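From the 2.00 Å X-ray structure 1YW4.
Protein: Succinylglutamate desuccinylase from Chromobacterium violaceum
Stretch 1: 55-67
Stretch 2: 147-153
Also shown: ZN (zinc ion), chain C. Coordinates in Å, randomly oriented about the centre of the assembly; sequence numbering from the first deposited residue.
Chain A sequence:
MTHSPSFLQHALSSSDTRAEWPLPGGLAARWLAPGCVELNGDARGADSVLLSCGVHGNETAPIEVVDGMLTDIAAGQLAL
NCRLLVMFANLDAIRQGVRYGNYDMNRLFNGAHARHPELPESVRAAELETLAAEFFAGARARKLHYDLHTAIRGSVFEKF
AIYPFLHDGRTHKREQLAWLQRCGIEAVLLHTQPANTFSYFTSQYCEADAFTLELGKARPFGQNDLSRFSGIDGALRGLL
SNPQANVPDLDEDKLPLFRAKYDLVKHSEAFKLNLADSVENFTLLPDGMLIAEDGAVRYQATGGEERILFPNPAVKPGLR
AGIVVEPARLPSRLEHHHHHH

Stretch 1 (55-67) VHGNETAPIEVVD
Stretch 2, residues 147-153: DLHTAIR

A metal ion can join segments far apart in sequence when a turn and a strand each present ligands to it, and the zinc site of Chromobacterium violaceum succinylglutamate desuccinylase is a compact example. Stretch 1 is a loop through Val55 to Glu59, with a type I turn from His56 to Glu59 closed by Glu59 N to His56 O at 3.3 Å, leading into a helix that carries Pro62 and Val66 and continues beyond Asp67. Its phi/psi values run -112/119 at His56, -62/-17 at Gly57, -94/-2 at Asn58 and -100/78 at Glu59. Stretch 2 is extended from Asp147 to Ala151, the end of a strand, with phi/psi moving from -96/110 at Asp147 to -139/171 at Thr150. Helix and strand axes approach to 8.0 Å, and their directions differ by 140°. The register is set by Glu59 CA to Thr150 CA at 5.2 Å and Pro62 CA to Leu148 CA at 5.9 Å.

Coordination is the central link. Zinc is bound by His56 ND1, His149 ND1 and Glu59 OE1, each at 2.3 Å, and by Glu59 OE2 at 2.4 Å. Water 4 completes the set, 2.3 Å from its oxygen to ZN, and donates to Thr150 O at 2.7 Å. His56 adopts chi1 m with chi2 139°, and His149 chi1 m with chi2 -110°. Their rings meet obliquely, with planes at 70° and centroids 5.3 Å apart. Glu59, with chi1 m, chi2 t and chi3 -18°, brings both carboxylate oxygens to the metal. Although the CA-to-CB bond of His149 points away from stretch 1, its ring end comes nearer. Its other nitrogen is anchored within the strand: His149 NE2 donates to Asp147 OD2 at 2.6 Å, an acidic partner suited to a zinc-bound imidazole, with Asp147 at chi1 t and chi2 29°.

Direct polar contact between the stretches is slight. Thr150 N makes a weak hydrogen bond to Glu59 OE1 at 3.2 Å, so this oxygen serves both zinc and strand backbone. Waters add further links. Water 1 accepts from Val55 N at 3.1 Å and donates to Asp147 OD1 and Leu148 O, each 2.9 Å from the water oxygen. The oxygen of water 2 lies 2.8 Å from Glu59 O and 3.0 Å from Leu148 O, donating to both carbonyls. Water 3 accepts from Ala61 N at 3.0 Å and hydrogen-bonds Thr150 OG1 at 3.2 Å.

Apolar packing extends the joint along the helix. Pro62, its ring C-gamma exo, and Leu148, at chi1 m and chi2 t, point toward each other's stretch, with Pro62 CB to Leu148 CB at 3.4 Å. One helical turn later, Val66 at chi1 t places CG2 3.8 Å from Leu148 CD1. Thr150, chi1 p, combines a polar OG1 with a methyl: its CG2 lies 3.6 Å from Pro62 CD and 3.9 Å from Ala61 CB. The contact buries 535 Å², both sides summed, with Thr150 giving the largest share; the ligands His56, Glu59 and His149 are buried, and Pro62, Val66 and Leu148 suit this packing because their side chains have no polar group to satisfy.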

# COMPACT_ATOMS: atom_id res chain seq x y z
N VAL A 55 -23.95 17.09 11.06
CA VAL A 55 -24.42 16.37 9.87
C VAL A 55 -25.25 15.24 10.48
O VAL A 55 -26.28 14.83 9.94
CB VAL A 55 -23.24 15.80 9.05
CG1 VAL A 55 -23.73 14.69 8.11
CG2 VAL A 55 -22.60 16.92 8.22
N HIS A 56 -24.77 14.75 11.63
CA HIS A 56 -25.45 13.73 12.41
C HIS A 56 -25.86 14.50 13.67
O HIS A 56 -25.02 15.06 14.38
CB HIS A 56 -24.50 12.56 12.71
CG HIS A 56 -24.21 11.72 11.51
ND1 HIS A 56 -22.95 11.24 11.22
CD2 HIS A 56 -25.00 11.33 10.48
CE1 HIS A 56 -22.98 10.60 10.07
NE2 HIS A 56 -24.21 10.64 9.60
N GLY A 57 -27.17 14.58 13.92
CA GLY A 57 -27.69 15.34 15.04
C GLY A 57 -27.32 14.95 16.46
O GLY A 57 -27.49 15.75 17.38
N ASN A 58 -26.82 13.73 16.65
CA ASN A 58 -26.45 13.26 17.99
C ASN A 58 -24.98 13.50 18.32
O ASN A 58 -24.54 13.19 19.42
CB ASN A 58 -26.77 11.76 18.11
CG ASN A 58 -25.98 10.92 17.13
OD1 ASN A 58 -25.90 11.24 15.95
ND2 ASN A 58 -25.38 9.84 17.62
N GLU A 59 -24.22 14.04 17.37
CA GLU A 59 -22.78 14.30 17.59
C GLU A 59 -22.65 15.79 17.91
O GLU A 59 -22.24 16.60 17.08
CB GLU A 59 -22.01 13.91 16.33
CG GLU A 59 -22.57 12.62 15.72
CD GLU A 59 -21.81 12.10 14.52
OE1 GLU A 59 -21.05 12.87 13.90
OE2 GLU A 59 -22.00 10.90 14.19
N THR A 60 -22.99 16.13 19.16
CA THR A 60 -23.02 17.51 19.63
C THR A 60 -21.73 18.19 20.07
O THR A 60 -21.66 19.41 20.06
CB THR A 60 -24.05 17.64 20.76
OG1 THR A 60 -23.55 17.04 21.96
CG2 THR A 60 -25.34 16.95 20.36
N ALA A 61 -20.72 17.42 20.46
CA ALA A 61 -19.47 18.03 20.90
C ALA A 61 -18.97 19.08 19.90
O ALA A 61 -18.77 20.24 20.26
CB ALA A 61 -18.40 16.95 21.13
N PRO A 62 -18.77 18.69 18.62
CA PRO A 62 -18.29 19.69 17.66
C PRO A 62 -19.22 20.90 17.53
O PRO A 62 -18.78 22.02 17.29
CB PRO A 62 -18.18 18.90 16.35
CG PRO A 62 -17.90 17.49 16.83
CD PRO A 62 -18.88 17.37 17.99
N ILE A 63 -20.52 20.65 17.69
CA ILE A 63 -21.53 21.72 17.60
C ILE A 63 -21.29 22.79 18.67
O ILE A 63 -21.29 23.99 18.37
CB ILE A 63 -22.96 21.13 17.76
CG1 ILE A 63 -23.23 20.07 16.69
CG2 ILE A 63 -23.99 22.24 17.66
CD1 ILE A 63 -24.59 19.37 16.86
N GLU A 64 -21.08 22.36 19.92
CA GLU A 64 -20.84 23.29 21.02
C GLU A 64 -19.52 24.04 20.82
O GLU A 64 -19.45 25.23 21.12
CB GLU A 64 -20.79 22.55 22.37
CG GLU A 64 -22.03 21.69 22.66
CD GLU A 64 -22.00 21.03 24.04
OE1 GLU A 64 -20.96 20.45 24.40
OE2 GLU A 64 -23.03 21.08 24.75
N VAL A 65 -18.50 23.36 20.30
CA VAL A 65 -17.20 23.99 20.07
C VAL A 65 -17.31 25.07 18.99
O VAL A 65 -16.73 26.16 19.12
CB VAL A 65 -16.13 22.97 19.64
CG1 VAL A 65 -14.85 23.70 19.21
CG2 VAL A 65 -15.83 22.03 20.80
N VAL A 66 -18.05 24.78 17.93
CA VAL A 66 -18.23 25.76 16.87
C VAL A 66 -19.04 26.93 17.41
O VAL A 66 -18.64 28.09 17.26
CB VAL A 66 -18.98 25.15 15.66
CG1 VAL A 66 -19.37 26.26 14.67
CG2 VAL A 66 -18.08 24.14 14.96
N ASP A 67 -20.17 26.64 18.04
CA ASP A 67 -21.02 27.69 18.57
C ASP A 67 -20.27 28.61 19.55
O ASP A 67 -20.49 29.82 19.56
CB ASP A 67 -22.25 27.08 19.25
CG ASP A 67 -23.32 28.11 19.54
OD1 ASP A 67 -23.72 28.84 18.61
OD2 ASP A 67 -23.77 28.18 20.71
N ASP A 147 -15.33 18.80 8.21
CA ASP A 147 -16.64 18.31 8.56
C ASP A 147 -16.39 17.58 9.89
O ASP A 147 -15.72 16.55 9.93
CB ASP A 147 -17.16 17.36 7.48
CG ASP A 147 -18.56 16.89 7.75
OD1 ASP A 147 -19.32 17.66 8.39
OD2 ASP A 147 -18.90 15.77 7.31
N LEU A 148 -16.90 18.17 10.96
CA LEU A 148 -16.71 17.68 12.33
C LEU A 148 -17.72 16.64 12.82
O LEU A 148 -18.92 16.89 12.80
CB LEU A 148 -16.71 18.88 13.28
CG LEU A 148 -15.96 20.11 12.76
CD1 LEU A 148 -15.94 21.23 13.81
CD2 LEU A 148 -14.54 19.70 12.40
N HIS A 149 -17.21 15.50 13.28
CA HIS A 149 -18.04 14.40 13.75
C HIS A 149 -17.54 13.81 15.07
O HIS A 149 -16.42 14.08 15.50
CB HIS A 149 -18.04 13.26 12.71
CG HIS A 149 -18.69 13.62 11.41
ND1 HIS A 149 -19.89 13.07 11.00
CD2 HIS A 149 -18.29 14.44 10.40
CE1 HIS A 149 -20.20 13.54 9.80
NE2 HIS A 149 -19.24 14.37 9.42
N THR A 150 -18.41 13.04 15.72
CA THR A 150 -18.05 12.29 16.93
C THR A 150 -18.76 10.95 16.69
O THR A 150 -19.53 10.83 15.73
CB THR A 150 -18.50 12.95 18.27
OG1 THR A 150 -19.86 13.39 18.19
CG2 THR A 150 -17.58 14.12 18.64
N ALA A 151 -18.50 9.95 17.52
CA ALA A 151 -19.11 8.64 17.30
C ALA A 151 -19.37 7.87 18.58
O ALA A 151 -18.77 8.14 19.60
CB ALA A 151 -18.20 7.80 16.37
N ILE A 152 -20.30 6.91 18.51
CA ILE A 152 -20.64 6.08 19.66
C ILE A 152 -19.56 5.02 19.87
O ILE A 152 -19.08 4.83 20.98
CB ILE A 152 -22.00 5.35 19.46
CG1 ILE A 152 -23.16 6.36 19.47
CG2 ILE A 152 -22.20 4.30 20.55
CD1 ILE A 152 -23.26 7.21 18.23
N ARG A 153 -19.19 4.32 18.80
CA ARG A 153 -18.15 3.28 18.88
C ARG A 153 -16.79 3.94 19.06
O ARG A 153 -16.45 4.88 18.33
CB ARG A 153 -18.15 2.42 17.61
CG ARG A 153 -17.11 1.29 17.60
CD ARG A 153 -17.08 0.56 16.26
NE ARG A 153 -18.38 -0.02 15.91
CZ ARG A 153 -18.93 -1.05 16.53
NH1 ARG A 153 -18.30 -1.63 17.54
NH2 ARG A 153 -20.12 -1.50 16.14
ZN ZN C . -20.85 11.31 12.18
O HOH W 1 -20.89 17.09 10.75
O HOH W 2 -20.92 17.61 14.86
O HOH W 3 -20.43 14.49 21.12
O HOH W 4 -19.38 9.82 13.19